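Local coordinates for cytochrome C-type biogenesis protein ccmF (Thermus thermophilus, PDB 6ZMQ), which probably handles heme in the membrane during cytochrome c maturation, as a heme lyase of the CcmF/CycK/Ccl1/NrfE/CcsA family, at residues I114-T125 with L145-M156. Residues are numbered along the deposited sequence; the frame is centred on the assembly and turned at random.
With PTY (phosphatidylethanolamine), chain E.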
ATOM      1  N   ILE A 114       1.660   3.954  16.329  1.00 49.76           N
ATOM      2  CA  ILE A 114       0.250   3.724  16.638  1.00 50.52           C
ATOM      3  C   ILE A 114      -0.409   5.004  17.143  1.00 53.25           C
ATOM      4  O   ILE A 114      -1.631   5.147  17.023  1.00 51.53           O
ATOM      5  CB  ILE A 114       0.019   2.533  17.595  1.00 41.45           C
ATOM      6  CG1 ILE A 114       0.900   2.584  18.831  1.00 58.84           C
ATOM      7  CG2 ILE A 114       0.256   1.220  16.879  1.00 41.54           C
ATOM      8  CD1 ILE A 114       0.282   1.945  20.057  1.00 72.19           C
ATOM      9  N   LEU A 115       0.373   5.976  17.646  1.00 59.81           N
ATOM     10  CA  LEU A 115      -0.196   7.305  17.899  1.00 51.11           C
ATOM     11  C   LEU A 115      -0.598   8.007  16.594  1.00 52.75           C
ATOM     12  O   LEU A 115      -1.692   8.576  16.503  1.00 51.78           O
ATOM     13  CB  LEU A 115       0.778   8.168  18.709  1.00 51.12           C
ATOM     14  CG  LEU A 115       0.412   9.626  19.064  1.00 50.93           C
ATOM     15  CD1 LEU A 115      -1.046   9.800  19.523  1.00 43.63           C
ATOM     16  CD2 LEU A 115       1.355  10.195  20.116  1.00 58.72           C
ATOM     17  N   LEU A 116       0.261   7.961  15.571  1.00 51.66           N
ATOM     18  CA  LEU A 116      -0.088   8.561  14.277  1.00 42.09           C
ATOM     19  C   LEU A 116      -1.231   7.795  13.605  1.00 52.39           C
ATOM     20  O   LEU A 116      -2.083   8.387  12.928  1.00 65.14           O
ATOM     21  CB  LEU A 116       1.162   8.620  13.383  1.00 22.85           C
ATOM     22  CG  LEU A 116       1.244   9.297  11.999  1.00 21.39           C
ATOM     23  CD1 LEU A 116       0.806   8.419  10.817  1.00 20.92           C
ATOM     24  CD2 LEU A 116       0.434  10.602  12.001  1.00 26.64           C
ATOM     25  N   TRP A 117      -1.273   6.481  13.832  1.00 48.86           N
ATOM     26  CA  TRP A 117      -2.325   5.604  13.331  1.00 35.68           C
ATOM     27  C   TRP A 117      -3.679   5.947  13.944  1.00 32.33           C
ATOM     28  O   TRP A 117      -4.683   6.087  13.230  1.00 27.22           O
ATOM     29  CB  TRP A 117      -1.918   4.172  13.671  1.00 32.84           C
ATOM     30  CG  TRP A 117      -2.569   3.116  12.916  1.00 40.70           C
ATOM     31  CD1 TRP A 117      -3.601   3.253  12.049  1.00 40.36           C
ATOM     32  CD2 TRP A 117      -2.243   1.723  12.942  1.00 60.73           C
ATOM     33  NE1 TRP A 117      -3.936   2.041  11.532  1.00 46.97           N
ATOM     34  CE2 TRP A 117      -3.118   1.081  12.057  1.00 57.53           C
ATOM     35  CE3 TRP A 117      -1.290   0.960  13.623  1.00 60.29           C
ATOM     36  CZ2 TRP A 117      -3.095  -0.288  11.846  1.00 45.04           C
ATOM     37  CZ3 TRP A 117      -1.253  -0.406  13.400  1.00 56.92           C
ATOM     38  CH2 TRP A 117      -2.147  -1.013  12.508  1.00 47.34           C
ATOM     39  N   GLY A 118      -3.725   6.064  15.276  1.00 40.71           N
ATOM     40  CA  GLY A 118      -4.945   6.470  15.949  1.00 44.14           C
ATOM     41  C   GLY A 118      -5.340   7.896  15.639  1.00 50.46           C
ATOM     42  O   GLY A 118      -6.528   8.217  15.624  1.00 61.61           O
ATOM     43  N   LEU A 119      -4.362   8.755  15.332  1.00 42.46           N
ATOM     44  CA  LEU A 119      -4.671  10.124  14.915  1.00 35.80           C
ATOM     45  C   LEU A 119      -5.349  10.168  13.552  1.00 46.32           C
ATOM     46  O   LEU A 119      -6.324  10.906  13.364  1.00 60.63           O
ATOM     47  CB  LEU A 119      -3.405  10.983  14.894  1.00 23.25           C
ATOM     48  CG  LEU A 119      -3.705  12.450  14.595  1.00 26.40           C
ATOM     49  CD1 LEU A 119      -2.978  13.224  15.570  1.00 41.96           C
ATOM     50  CD2 LEU A 119      -3.262  12.929  13.201  1.00 22.00           C
ATOM     51  N   LEU A 120      -4.832   9.413  12.583  1.00 37.25           N
ATOM     52  CA  LEU A 120      -5.458   9.396  11.268  1.00 41.30           C
ATOM     53  C   LEU A 120      -6.801   8.676  11.300  1.00 60.67           C
ATOM     54  O   LEU A 120      -7.706   9.042  10.531  1.00 67.12           O
ATOM     55  CB  LEU A 120      -4.497   8.774  10.250  1.00 23.55           C
ATOM     56  CG  LEU A 120      -3.206   9.565  10.000  1.00 20.51           C
ATOM     57  CD1 LEU A 120      -2.422   9.023   8.812  1.00 20.30           C
ATOM     58  CD2 LEU A 120      -3.475  11.066   9.830  1.00 20.88           C
ATOM     59  N   GLN A 121      -6.970   7.730  12.238  1.00 68.15           N
ATOM     60  CA  GLN A 121      -8.286   7.166  12.528  1.00 56.16           C
ATOM     61  C   GLN A 121      -9.257   8.226  13.039  1.00 48.02           C
ATOM     62  O   GLN A 121     -10.403   8.302  12.571  1.00 37.18           O
ATOM     63  CB  GLN A 121      -8.164   6.045  13.556  1.00 48.35           C
ATOM     64  CG  GLN A 121      -8.398   4.668  12.993  1.00 37.82           C
ATOM     65  CD  GLN A 121      -9.853   4.406  12.699  1.00 36.98           C
ATOM     66  OE1 GLN A 121     -10.753   5.043  13.253  1.00 51.70           O
ATOM     67  NE2 GLN A 121     -10.098   3.436  11.842  1.00 27.56           N
ATOM     68  N   THR A 122      -8.812   9.049  14.000  1.00 46.88           N
ATOM     69  CA  THR A 122      -9.681  10.082  14.559  1.00 44.14           C
ATOM     70  C   THR A 122     -10.004  11.168  13.536  1.00 44.87           C
ATOM     71  O   THR A 122     -11.120  11.708  13.534  1.00 52.32           O
ATOM     72  CB  THR A 122      -9.055  10.713  15.800  1.00 43.76           C
ATOM     73  OG1 THR A 122      -7.731  11.161  15.504  1.00 51.75           O
ATOM     74  CG2 THR A 122      -9.053   9.772  17.011  1.00 48.00           C
ATOM     75  N   LEU A 123      -9.040  11.499  12.663  1.00 42.75           N
ATOM     76  CA  LEU A 123      -9.286  12.480  11.606  1.00 38.93           C
ATOM     77  C   LEU A 123     -10.313  11.963  10.604  1.00 54.86           C
ATOM     78  O   LEU A 123     -11.226  12.697  10.203  1.00 66.81           O
ATOM     79  CB  LEU A 123      -7.980  12.845  10.891  1.00 26.07           C
ATOM     80  CG  LEU A 123      -8.099  13.448   9.474  1.00 28.53           C
ATOM     81  CD1 LEU A 123      -8.486  14.929   9.522  1.00 27.68           C
ATOM     82  CD2 LEU A 123      -6.838  13.246   8.643  1.00 35.48           C
ATOM     83  N   TYR A 124     -10.191  10.688  10.206  1.00 51.11           N
ATOM     84  CA  TYR A 124     -11.127  10.123   9.238  1.00 45.43           C
ATOM     85  C   TYR A 124     -12.518   9.945   9.846  1.00 54.25           C
ATOM     86  O   TYR A 124     -13.535  10.127   9.159  1.00 58.96           O
ATOM     87  CB  TYR A 124     -10.577   8.799   8.712  1.00 38.56           C
ATOM     88  CG  TYR A 124      -9.761   8.948   7.440  1.00 34.98           C
ATOM     89  CD1 TYR A 124      -8.657   9.807   7.398  1.00 35.50           C
ATOM     90  CD2 TYR A 124     -10.069   8.217   6.292  1.00 38.33           C
ATOM     91  CE1 TYR A 124      -7.889   9.936   6.250  1.00 37.27           C
ATOM     92  CE2 TYR A 124      -9.306   8.358   5.128  1.00 48.66           C
ATOM     93  CZ  TYR A 124      -8.216   9.208   5.125  1.00 47.63           C
ATOM     94  OH  TYR A 124      -7.450   9.356   3.991  1.00 57.28           O
ATOM     95  N   THR A 125     -12.578   9.644  11.151  1.00 56.57           N
ATOM     96  CA  THR A 125     -13.864   9.564  11.838  1.00 49.73           C
ATOM     97  C   THR A 125     -14.491  10.951  11.976  1.00 38.91           C
ATOM     98  O   THR A 125     -15.716  11.099  11.889  1.00 32.80           O
ATOM     99  CB  THR A 125     -13.678   8.906  13.208  1.00 50.39           C
ATOM    100  OG1 THR A 125     -12.970   7.673  13.049  1.00 63.56           O
ATOM    101  CG2 THR A 125     -15.022   8.590  13.870  1.00 46.65           C
ATOM    102  N   LEU A 145     -16.559   2.746  14.716  1.00 59.38           N
ATOM    103  CA  LEU A 145     -15.382   3.604  14.539  1.00 29.97           C
ATOM    104  C   LEU A 145     -14.804   4.076  15.878  1.00 28.57           C
ATOM    105  O   LEU A 145     -13.573   4.099  16.056  1.00 29.56           O
ATOM    106  CB  LEU A 145     -15.721   4.785  13.623  1.00 22.39           C
ATOM    107  CG  LEU A 145     -15.971   4.538  12.129  1.00 31.71           C
ATOM    108  CD1 LEU A 145     -16.092   5.864  11.406  1.00 21.70           C
ATOM    109  CD2 LEU A 145     -14.825   3.726  11.549  1.00 56.67           C
ATOM    110  N   PHE A 146     -15.671   4.387  16.855  1.00 30.28           N
ATOM    111  CA  PHE A 146     -15.215   4.668  18.209  1.00 29.19           C
ATOM    112  C   PHE A 146     -14.631   3.425  18.874  1.00 30.84           C
ATOM    113  O   PHE A 146     -13.757   3.551  19.728  1.00 48.91           O
ATOM    114  CB  PHE A 146     -16.357   5.210  19.072  1.00 31.63           C
ATOM    115  CG  PHE A 146     -16.584   6.700  18.938  1.00 36.98           C
ATOM    116  CD1 PHE A 146     -15.580   7.588  19.256  1.00 56.18           C
ATOM    117  CD2 PHE A 146     -17.832   7.217  18.607  1.00 36.25           C
ATOM    118  CE1 PHE A 146     -15.781   8.953  19.174  1.00 60.72           C
ATOM    119  CE2 PHE A 146     -18.048   8.580  18.516  1.00 34.97           C
ATOM    120  CZ  PHE A 146     -17.016   9.453  18.810  1.00 43.58           C
ATOM    121  N   GLY A 147     -15.086   2.229  18.483  1.00 21.23           N
ATOM    122  CA  GLY A 147     -14.450   1.003  18.951  1.00 27.16           C
ATOM    123  C   GLY A 147     -13.023   0.834  18.463  1.00 54.06           C
ATOM    124  O   GLY A 147     -12.151   0.381  19.212  1.00 70.95           O
ATOM    125  N   ILE A 148     -12.780   1.160  17.185  1.00 53.59           N
ATOM    126  CA  ILE A 148     -11.424   1.080  16.621  1.00 32.23           C
ATOM    127  C   ILE A 148     -10.501   2.075  17.320  1.00 44.13           C
ATOM    128  O   ILE A 148      -9.354   1.754  17.675  1.00 56.80           O
ATOM    129  CB  ILE A 148     -11.454   1.320  15.099  1.00 30.35           C
ATOM    130  CG1 ILE A 148     -12.203   0.203  14.374  1.00 35.98           C
ATOM    131  CG2 ILE A 148     -10.052   1.388  14.513  1.00 38.14           C
ATOM    132  CD1 ILE A 148     -12.502   0.546  12.926  1.00 35.99           C
ATOM    133  N   GLN A 149     -11.013   3.293  17.550  1.00 41.10           N
ATOM    134  CA  GLN A 149     -10.272   4.310  18.300  1.00 29.15           C
ATOM    135  C   GLN A 149      -9.991   3.863  19.731  1.00 35.78           C
ATOM    136  O   GLN A 149      -8.903   4.115  20.264  1.00 36.96           O
ATOM    137  CB  GLN A 149     -11.056   5.622  18.329  1.00 31.22           C
ATOM    138  CG  GLN A 149     -11.289   6.300  16.998  1.00 39.98           C
ATOM    139  CD  GLN A 149     -12.004   7.628  17.166  1.00 39.96           C
ATOM    140  OE1 GLN A 149     -12.549   8.165  16.218  1.00 38.39           O
ATOM    141  NE2 GLN A 149     -12.012   8.150  18.385  1.00 38.92           N
ATOM    142  N   VAL A 150     -10.971   3.204  20.364  1.00 43.95           N
ATOM    143  CA  VAL A 150     -10.804   2.687  21.721  1.00 43.45           C
ATOM    144  C   VAL A 150      -9.756   1.581  21.755  1.00 38.47           C
ATOM    145  O   VAL A 150      -8.949   1.522  22.690  1.00 33.24           O
ATOM    146  CB  VAL A 150     -12.172   2.248  22.292  1.00 54.82           C
ATOM    147  CG1 VAL A 150     -12.069   1.171  23.364  1.00 61.98           C
ATOM    148  CG2 VAL A 150     -12.840   3.433  22.893  1.00 58.49           C
ATOM    149  N   PHE A 151      -9.690   0.743  20.705  1.00 41.41           N
ATOM    150  CA  PHE A 151      -8.625  -0.263  20.638  1.00 45.58           C
ATOM    151  C   PHE A 151      -7.254   0.380  20.492  1.00 55.25           C
ATOM    152  O   PHE A 151      -6.308  -0.040  21.160  1.00 64.47           O
ATOM    153  CB  PHE A 151      -8.802  -1.260  19.494  1.00 45.43           C
ATOM    154  CG  PHE A 151      -7.645  -2.246  19.405  1.00 42.16           C
ATOM    155  CD1 PHE A 151      -7.387  -3.124  20.454  1.00 49.06           C
ATOM    156  CD2 PHE A 151      -6.768  -2.229  18.330  1.00 38.57           C
ATOM    157  CE1 PHE A 151      -6.317  -4.013  20.398  1.00 52.87           C
ATOM    158  CE2 PHE A 151      -5.694  -3.113  18.266  1.00 46.32           C
ATOM    159  CZ  PHE A 151      -5.471  -4.005  19.303  1.00 51.77           C
ATOM    160  N   PHE A 152      -7.132   1.397  19.625  1.00 54.56           N
ATOM    161  CA  PHE A 152      -5.831   2.037  19.406  1.00 34.51           C
ATOM    162  C   PHE A 152      -5.348   2.778  20.644  1.00 35.36           C
ATOM    163  O   PHE A 152      -4.177   2.672  21.019  1.00 37.65           O
ATOM    164  CB  PHE A 152      -5.881   3.002  18.220  1.00 25.10           C
ATOM    165  CG  PHE A 152      -5.749   2.327  16.903  1.00 30.43           C
ATOM    166  CD1 PHE A 152      -4.823   1.309  16.725  1.00 31.52           C
ATOM    167  CD2 PHE A 152      -6.535   2.721  15.835  1.00 39.54           C
ATOM    168  CE1 PHE A 152      -4.702   0.681  15.508  1.00 38.14           C
ATOM    169  CE2 PHE A 152      -6.417   2.098  14.611  1.00 47.71           C
ATOM    170  CZ  PHE A 152      -5.505   1.077  14.452  1.00 50.74           C
ATOM    171  N   PHE A 153      -6.245   3.471  21.333  1.00 31.70           N
ATOM    172  CA  PHE A 153      -5.785   4.228  22.486  1.00 33.48           C
ATOM    173  C   PHE A 153      -5.713   3.366  23.746  1.00 39.90           C
ATOM    174  O   PHE A 153      -4.904   3.652  24.633  1.00 55.22           O
ATOM    175  CB  PHE A 153      -6.651   5.473  22.655  1.00 35.65           C
ATOM    176  CG  PHE A 153      -6.299   6.558  21.667  1.00 39.80           C
ATOM    177  CD1 PHE A 153      -5.228   7.402  21.909  1.00 52.23           C
ATOM    178  CD2 PHE A 153      -6.983   6.682  20.463  1.00 32.17           C
ATOM    179  CE1 PHE A 153      -4.873   8.382  20.996  1.00 49.62           C
ATOM    180  CE2 PHE A 153      -6.635   7.664  19.542  1.00 33.73           C
ATOM    181  CZ  PHE A 153      -5.576   8.508  19.816  1.00 42.88           C
ATOM    182  N   GLY A 154      -6.501   2.288  23.829  1.00 39.55           N
ATOM    183  CA  GLY A 154      -6.259   1.276  24.847  1.00 45.61           C
ATOM    184  C   GLY A 154      -4.926   0.572  24.672  1.00 49.59           C
ATOM    185  O   GLY A 154      -4.139   0.475  25.618  1.00 62.90           O
ATOM    186  N   VAL A 155      -4.612   0.148  23.437  1.00 45.42           N
ATOM    187  CA  VAL A 155      -3.349  -0.539  23.157  1.00 46.33           C
ATOM    188  C   VAL A 155      -2.182   0.450  23.182  1.00 67.15           C
ATOM    189  O   VAL A 155      -1.016   0.058  23.100  1.00 90.36           O
ATOM    190  CB  VAL A 155      -3.429  -1.297  21.810  1.00 41.53           C
ATOM    191  CG1 VAL A 155      -3.116  -0.401  20.602  1.00 51.04           C
ATOM    192  CG2 VAL A 155      -2.558  -2.546  21.809  1.00 35.24           C
ATOM    193  N   MET A 156      -2.487   1.748  23.140  1.00 60.58           N
ATOM    194  CA  MET A 156      -1.489   2.776  23.383  1.00 60.39           C
ATOM    195  C   MET A 156      -1.363   3.119  24.868  1.00 58.78           C
ATOM    196  O   MET A 156      -0.355   3.694  25.282  1.00 67.81           O
ATOM    197  CB  MET A 156      -1.861   4.019  22.582  1.00 60.77           C
ATOM    198  CG  MET A 156      -0.722   4.954  22.204  1.00 56.21           C
ATOM    199  SD  MET A 156      -1.418   6.369  21.326  1.00 56.26           S
ATOM    200  CE  MET A 156      -2.558   5.564  20.186  1.00 58.28           C
TER
HETATM  201  C1  PTY E 704      -1.531  -9.674  28.122  1.00112.70           C
HETATM  202  C2  PTY E 704       3.541 -14.361  30.005  1.00 95.83           C
HETATM  203  C3  PTY E 704       2.999 -14.030  28.614  1.00 97.08           C
HETATM  204  O4  PTY E 704      -1.023  -8.379  27.984  1.00108.88           O
HETATM  205  C5  PTY E 704      -0.246 -10.988  26.383  1.00104.98           C
HETATM  206  C6  PTY E 704      -1.621 -10.423  26.788  1.00106.78           C
HETATM  207  O7  PTY E 704      -2.184  -9.614  25.768  1.00103.46           O
HETATM  208  C8  PTY E 704      -3.568  -9.796  25.521  1.00 92.46           C
HETATM  209  O10 PTY E 704      -4.194 -10.523  26.216  1.00100.69           O
HETATM  210  C11 PTY E 704      -4.292  -9.078  24.364  1.00 77.64           C
HETATM  211  C12 PTY E 704      -5.823  -9.275  24.399  1.00 63.40           C
HETATM  212  C13 PTY E 704      -6.491  -9.096  23.018  1.00 48.74           C
HETATM  213  C14 PTY E 704      -7.792  -8.276  23.055  1.00 42.70           C
HETATM  214  C15 PTY E 704      -8.008  -7.477  21.760  1.00 41.10           C
HETATM  215  C16 PTY E 704      -9.493  -7.259  21.417  1.00 39.15           C
HETATM  216  C17 PTY E 704      -9.817  -5.758  21.330  1.00 35.49           C
HETATM  217  C18 PTY E 704     -10.970  -5.439  20.367  1.00 35.78           C
HETATM  218  C19 PTY E 704     -11.384  -3.967  20.497  1.00 43.34           C
HETATM  219  C20 PTY E 704     -12.738  -3.717  19.818  1.00 50.54           C
HETATM  220  C21 PTY E 704     -13.426  -2.478  20.403  1.00 54.65           C
HETATM  221  C22 PTY E 704     -14.934  -2.711  20.565  1.00 65.92           C
HETATM  222  C23 PTY E 704     -15.671  -2.465  19.244  1.00 76.57           C
HETATM  223  C24 PTY E 704     -17.188  -2.558  19.449  1.00 68.70           C
HETATM  224  C25 PTY E 704     -17.960  -2.103  18.206  1.00 55.34           C
HETATM  225  C26 PTY E 704     -18.807  -3.256  17.663  1.00 42.70           C
HETATM  226  C27 PTY E 704     -20.141  -2.741  17.125  1.00 36.68           C
HETATM  227  C28 PTY E 704     -20.710  -3.787  16.171  1.00 31.52           C
HETATM  228  C29 PTY E 704     -22.224  -3.652  16.052  1.00 29.06           C
HETATM  229  C30 PTY E 704      -1.463  -7.524  29.003  1.00 97.46           C
HETATM  230  C31 PTY E 704      -2.849  -6.885  28.906  1.00 84.74           C
HETATM  231  O30 PTY E 704      -0.774  -7.310  29.946  1.00 95.70           O
HETATM  232  C32 PTY E 704      -3.001  -6.212  27.541  1.00 71.14           C
HETATM  233  C33 PTY E 704      -4.448  -5.783  27.285  1.00 59.33           C
HETATM  234  C34 PTY E 704      -4.506  -4.908  26.030  1.00 53.13           C
HETATM  235  C35 PTY E 704      -5.957  -4.532  25.717  1.00 52.38           C
HETATM  236  C36 PTY E 704      -6.027  -3.200  24.968  1.00 58.17           C
HETATM  237  C37 PTY E 704      -7.359  -2.513  25.272  1.00 73.52           C
HETATM  238  C38 PTY E 704      -8.152  -2.328  23.978  1.00 68.82           C
HETATM  239  C39 PTY E 704      -9.570  -1.832  24.268  1.00 74.54           C
HETATM  240  C40 PTY E 704     -10.561  -2.980  24.071  1.00 83.29           C
HETATM  241  C41 PTY E 704     -12.001  -2.465  24.023  1.00 79.67           C
HETATM  242  C42 PTY E 704     -12.609  -2.491  25.424  1.00 63.56           C
HETATM  243  C43 PTY E 704     -14.131  -2.534  25.317  1.00 51.60           C
HETATM  244  C44 PTY E 704     -14.680  -1.151  25.646  1.00 44.85           C
HETATM  245  P1  PTY E 704       0.921 -12.470  28.282  0.38109.61           P
HETATM  246  O11 PTY E 704       2.525 -12.712  28.589  1.00102.80           O
HETATM  247  O12 PTY E 704       0.377 -13.656  27.521  1.00113.21           O
HETATM  248  O13 PTY E 704       0.206 -12.389  29.608  1.00116.29           O
HETATM  249  O14 PTY E 704       0.665 -11.058  27.455  1.00106.10           O
HETATM  250  N1  PTY E 704       2.827 -15.507  30.538  1.00 96.14           N
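Two helices predicted to span the membrane, 110-129 and 135-157, form an antiparallel hairpin; W117 of the first meets F152 of the second, and the segment axes come within 9.5 Å at 160°. G118 lets the backbones close in, its CA 5.7 Å from the CA of F152. F152 CZ lies over one face of the W117 indole, 3.4 Å from W117 CE2, the phenyl plane inclined at 42° to the indole's five-membered ring. With CG anti to its backbone N (chi1 -161°), W117 turns this face to F152, whose side chain crosses it at about a right angle. Were W117 cut back to alanine, F152 would probably lose the flat surface under its CZ, opening a gap beside it. Q121 fits as a knob into the hole formed by L145, I148, Q149 and F152: its CG lies at the F152 ring edge, and its amide NE2 rests 3.4 Å from I148 CG2. One turn on, the extended Q149 chain brings OE1 to 3.2 Å from T125 OG1, whose hydroxyl bonds back to Q121 O. At the other end M156 bends at its last torsion, tucking CE against L115 CA at 3.7 Å, while I114 CD1 packs on M156 CG. Helix 288-307 touches W117 and I148, helix 61-81 covers T122, and Q121 reaches helix 185-213; a phosphatidylethanolamine lies along G147, V150, F151 and G154, beside helix 135-157.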